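Local coordinates for protein glycosyl hydrolase (PDB 7LR8) that probably cleaves the Manβ1-4GlcNAc linkage of N-glycan core fragments as a glycoside hydrolase of subfamily GH5_18, at residues B[342-345]-B[346-350]; B[407-410]-B[411-415]. The protein carries 1 engineered substitution. One frame throughout, in Å; residues are numbered along the deposited sequence.

Contact 1 (B[342-345]-B[346-350])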
# COMPACT_ATOMS: atom_id res chain seq x y z
N ALA B 342 0.94 -38.29 -9.45
CA ALA B 342 0.23 -38.02 -10.70
C ALA B 342 1.19 -37.54 -11.79
O ALA B 342 1.08 -37.96 -12.95
CB ALA B 342 -0.87 -36.99 -10.48
N VAL B 343 2.14 -36.67 -11.43
CA VAL B 343 3.13 -36.22 -12.41
C VAL B 343 3.99 -37.38 -12.85
O VAL B 343 4.22 -37.59 -14.05
CB VAL B 343 3.99 -35.07 -11.83
CG1 VAL B 343 5.13 -34.74 -12.79
CG2 VAL B 343 3.14 -33.82 -11.57
N ARG B 344 4.49 -38.17 -11.89
CA ARG B 344 5.34 -39.31 -12.23
C ARG B 344 4.60 -40.29 -13.12
O ARG B 344 5.17 -40.81 -14.10
CB ARG B 344 5.82 -40.00 -10.94
CG ARG B 344 6.81 -41.13 -11.18
CD ARG B 344 6.55 -42.28 -10.21
NE ARG B 344 5.23 -42.86 -10.41
CZ ARG B 344 4.98 -43.86 -11.25
NH1 ARG B 344 5.96 -44.40 -11.97
NH2 ARG B 344 3.74 -44.32 -11.38
N ARG B 345 3.33 -40.55 -12.81
CA ARG B 345 2.52 -41.46 -13.60
C ARG B 345 2.39 -40.96 -15.03
O ARG B 345 2.59 -41.72 -15.99
CB ARG B 345 1.14 -41.62 -12.95
CG ARG B 345 0.20 -42.62 -13.60
CD ARG B 345 -1.21 -42.45 -13.03
NE ARG B 345 -1.18 -42.18 -11.59
CZ ARG B 345 -2.00 -41.33 -10.97
NH1 ARG B 345 -2.91 -40.66 -11.65
NH2 ARG B 345 -1.89 -41.15 -9.65
N TRP B 346 2.07 -39.68 -15.20
CA TRP B 346 1.96 -39.13 -16.54
C TRP B 346 3.30 -39.20 -17.28
O TRP B 346 3.35 -39.61 -18.45
CB TRP B 346 1.44 -37.69 -16.51
CG TRP B 346 1.22 -37.22 -17.92
CD1 TRP B 346 0.05 -37.27 -18.62
CD2 TRP B 346 2.21 -36.70 -18.82
NE1 TRP B 346 0.25 -36.80 -19.90
CE2 TRP B 346 1.57 -36.44 -20.04
CE3 TRP B 346 3.58 -36.42 -18.70
CZ2 TRP B 346 2.24 -35.92 -21.14
CZ3 TRP B 346 4.25 -35.91 -19.79
CH2 TRP B 346 3.58 -35.66 -21.00
N ARG B 347 4.39 -38.79 -16.63
CA ARG B 347 5.70 -38.82 -17.30
C ARG B 347 6.12 -40.24 -17.64
O ARG B 347 6.85 -40.45 -18.63
CB ARG B 347 6.77 -38.15 -16.43
CG ARG B 347 6.52 -36.68 -16.10
CD ARG B 347 7.82 -35.98 -15.66
NE ARG B 347 7.59 -34.66 -15.06
CZ ARG B 347 7.25 -33.58 -15.75
NH1 ARG B 347 7.08 -33.65 -17.06
NH2 ARG B 347 7.06 -32.41 -15.13
N THR B 348 5.69 -41.23 -16.86
CA THR B 348 6.08 -42.61 -17.13
C THR B 348 5.26 -43.22 -18.26
O THR B 348 5.81 -43.89 -19.14
CB THR B 348 5.95 -43.46 -15.86
OG1 THR B 348 6.78 -42.92 -14.83
CG2 THR B 348 6.35 -44.92 -16.13
N GLU B 349 3.95 -42.98 -18.26
CA GLU B 349 3.07 -43.64 -19.22
C GLU B 349 2.77 -42.80 -20.45
O GLU B 349 2.33 -43.37 -21.46
CB GLU B 349 1.76 -44.04 -18.53
CG GLU B 349 1.94 -44.94 -17.30
CD GLU B 349 2.48 -46.34 -17.64
OE1 GLU B 349 2.63 -47.15 -16.70
OE2 GLU B 349 2.74 -46.64 -18.82
N THR B 350 3.04 -41.49 -20.41
CA THR B 350 2.71 -40.49 -21.43
C THR B 350 1.47 -40.88 -22.23
O THR B 350 1.56 -41.13 -23.44
CB THR B 350 3.90 -40.28 -22.38
OG1 THR B 350 4.35 -41.54 -22.88
CG2 THR B 350 5.05 -39.60 -21.65
O HOH W 1 3.07 -45.83 -13.86
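Arg-347 and Val-343, one helical turn apart on helix 334-349, lie side by side and point the same way. Leaving the backbone of Arg-347, CB passes by the carbonyl oxygen of Val-343, and CG comes closer still, 3.2 Å from that Val-343 O. CG stands anti to the carbonyl carbon (chi1 -60°), and the chain then runs extended to NE, which brings CD alongside the valine methyl CG1. NE itself packs 3.3 Å from Val-343 CG1, with CZ and NH2 of the arginine following at 3.8 Å from the same methyl. Beyond the valine, NH2 forms a salt bridge with Asp-51 and a hydrogen bond to the carbonyl of Gly-49. The main-chain bond from Arg-347 N to Val-343 O is nearly straight, 170° at the hydrogen.

On another side of the helix, Arg-344 O is gripped twice by Thr-348. Its N and its OG1 each lie 2.8 Å from Arg-344 O, and they reach it from opposite faces of the carbonyl plane, the hydroxyl standing 37° out of it. A water joins Arg-344 NH2 to Glu-349 OE1, two charged atoms otherwise 6.1 Å apart, while Arg-344 NE has a salt bridge with Glu-341. Trp-346 packs against Leu-293 of helix 281-293 and the loop residues Ser-13 and Pro-14; Thr-350, where the chain leaves the helix with positive phi, lays CG2 over the rim of the indole face.

The chemistry divides by side: a buried valine methyl packs against the guanidinium end of an arginine whose charge is paired with Asp-51, whereas on the exposed flank the threonine hydroxyl gives its proton to the backbone, and the Arg-344 and Glu-349 charges, communicating through water, probably attract each other only mildly.

Contact 2 (B[407-410]-B[411-415])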
# COMPACT_ATOMS: atom_id res chain seq x y z
N ALA B 407 -20.54 -26.12 -39.48
CA ALA B 407 -19.87 -27.37 -39.83
C ALA B 407 -18.36 -27.21 -39.89
O ALA B 407 -17.62 -28.14 -39.52
CB ALA B 407 -20.40 -27.89 -41.17
N ASP B 408 -17.87 -26.05 -40.34
CA ASP B 408 -16.43 -25.82 -40.40
C ASP B 408 -15.83 -25.72 -39.01
O ASP B 408 -14.76 -26.27 -38.74
CB ASP B 408 -16.14 -24.54 -41.19
CG ASP B 408 -16.21 -24.75 -42.67
OD1 ASP B 408 -15.85 -25.86 -43.11
OD2 ASP B 408 -16.61 -23.82 -43.39
N HIS B 409 -16.50 -24.99 -38.11
CA HIS B 409 -16.03 -24.89 -36.73
C HIS B 409 -15.97 -26.26 -36.07
O HIS B 409 -14.99 -26.58 -35.39
CB HIS B 409 -16.95 -23.96 -35.93
CG HIS B 409 -16.55 -23.80 -34.49
ND1 HIS B 409 -15.65 -22.85 -34.06
CD2 HIS B 409 -16.93 -24.48 -33.38
CE1 HIS B 409 -15.50 -22.94 -32.75
NE2 HIS B 409 -16.27 -23.92 -32.31
N LEU B 410 -16.99 -27.08 -36.29
CA LEU B 410 -17.05 -28.36 -35.61
C LEU B 410 -16.04 -29.34 -36.18
O LEU B 410 -15.37 -30.06 -35.43
CB LEU B 410 -18.48 -28.91 -35.68
CG LEU B 410 -19.50 -27.93 -35.09
CD1 LEU B 410 -20.92 -28.22 -35.58
CD2 LEU B 410 -19.44 -27.95 -33.57
N ALA B 411 -15.89 -29.38 -37.51
CA ALA B 411 -14.91 -30.28 -38.12
C ALA B 411 -13.49 -29.92 -37.68
O ALA B 411 -12.67 -30.82 -37.45
CB ALA B 411 -15.03 -30.23 -39.64
N ALA B 412 -13.19 -28.62 -37.57
CA ALA B 412 -11.89 -28.19 -37.09
C ALA B 412 -11.60 -28.66 -35.67
O ALA B 412 -10.43 -28.78 -35.29
CB ALA B 412 -11.78 -26.67 -37.17
N ARG B 413 -12.63 -28.91 -34.87
CA ARG B 413 -12.45 -29.44 -33.53
C ARG B 413 -12.81 -30.91 -33.42
O ARG B 413 -12.76 -31.47 -32.31
CB ARG B 413 -13.27 -28.62 -32.52
CG ARG B 413 -12.85 -27.16 -32.48
CD ARG B 413 -13.77 -26.31 -31.62
NE ARG B 413 -13.77 -26.76 -30.23
CZ ARG B 413 -14.69 -26.42 -29.33
NH1 ARG B 413 -15.69 -25.61 -29.67
NH2 ARG B 413 -14.59 -26.88 -28.09
N GLY B 414 -13.16 -31.56 -34.52
CA GLY B 414 -13.56 -32.96 -34.46
C GLY B 414 -14.82 -33.22 -33.66
O GLY B 414 -14.96 -34.29 -33.06
N ILE B 415 -15.75 -32.28 -33.65
CA ILE B 415 -16.99 -32.42 -32.90
C ILE B 415 -18.05 -32.99 -33.83
O ILE B 415 -18.35 -32.41 -34.88
CB ILE B 415 -17.43 -31.07 -32.32
CG1 ILE B 415 -16.45 -30.63 -31.24
CG2 ILE B 415 -18.86 -31.15 -31.77
CD1 ILE B 415 -16.63 -29.16 -30.83
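His-409 and Arg-413 run side by side one turn apart near the end of helix 407-413, with imidazole and guanidinium planes almost perpendicular, 82° apart. Arg-413 NH1 gives a hydrogen bond of 3.2 Å to His-409 NE2; the acceptor lies in the guanidinium plane, while the donor sits 22° off the ring plane. With CG anti to the backbone N (chi1 179°), the imidazole swings along the helix to lie beside Arg-413 CD and NH1, and NE2, as an acceptor, implies a ring probably neutral here. With an alanine in place of His-409, Arg-413 NH1 would probably lose this acceptor and His-403 its stacking partner, the guanidinium staying held by Thr-398 and its other partners.

Ile-415 CD1 covers the centre of one guanidinium face, 3.6 Å above it. The isoleucine also crosses Leu-410 at a slant, CG2 meeting Leu-410 CD2 at 3.7 Å. It is brought back by a Schellman motif: Gly-414 takes positive phi, its N bonds to Ala-411 O, and Ile-415 N bonds to Leu-410 O at 2.9 Å.

Arg-413 NH2 bonds to Thr-398 O on strand 397-400, against which Leu-410 and Ile-415 also pack, while Ala-412 and Arg-413 touch the loop at Pro-260.

From the N terminus, the chain first builds the eight-stranded parallel (β/α)8 barrel expected of family GH5, and contact 1 comes at the end of its last helix, 334-349. That helix lies against strand 15-19 and helix 281-293, so the end of the barrel is packed on its beginning. The chain then forms a smaller domain, in which strand 358-362 lies between the parallel strands 397-400 and 417-419. Contact 2 ends the helix leading into the last of these. Each contact is local and closes no long loop. The centres of contacts 1 and 2 lie about 30 Å apart, in series, neither nested nor crossed. Contact 2 also touches the barrel's 254-260 loop region.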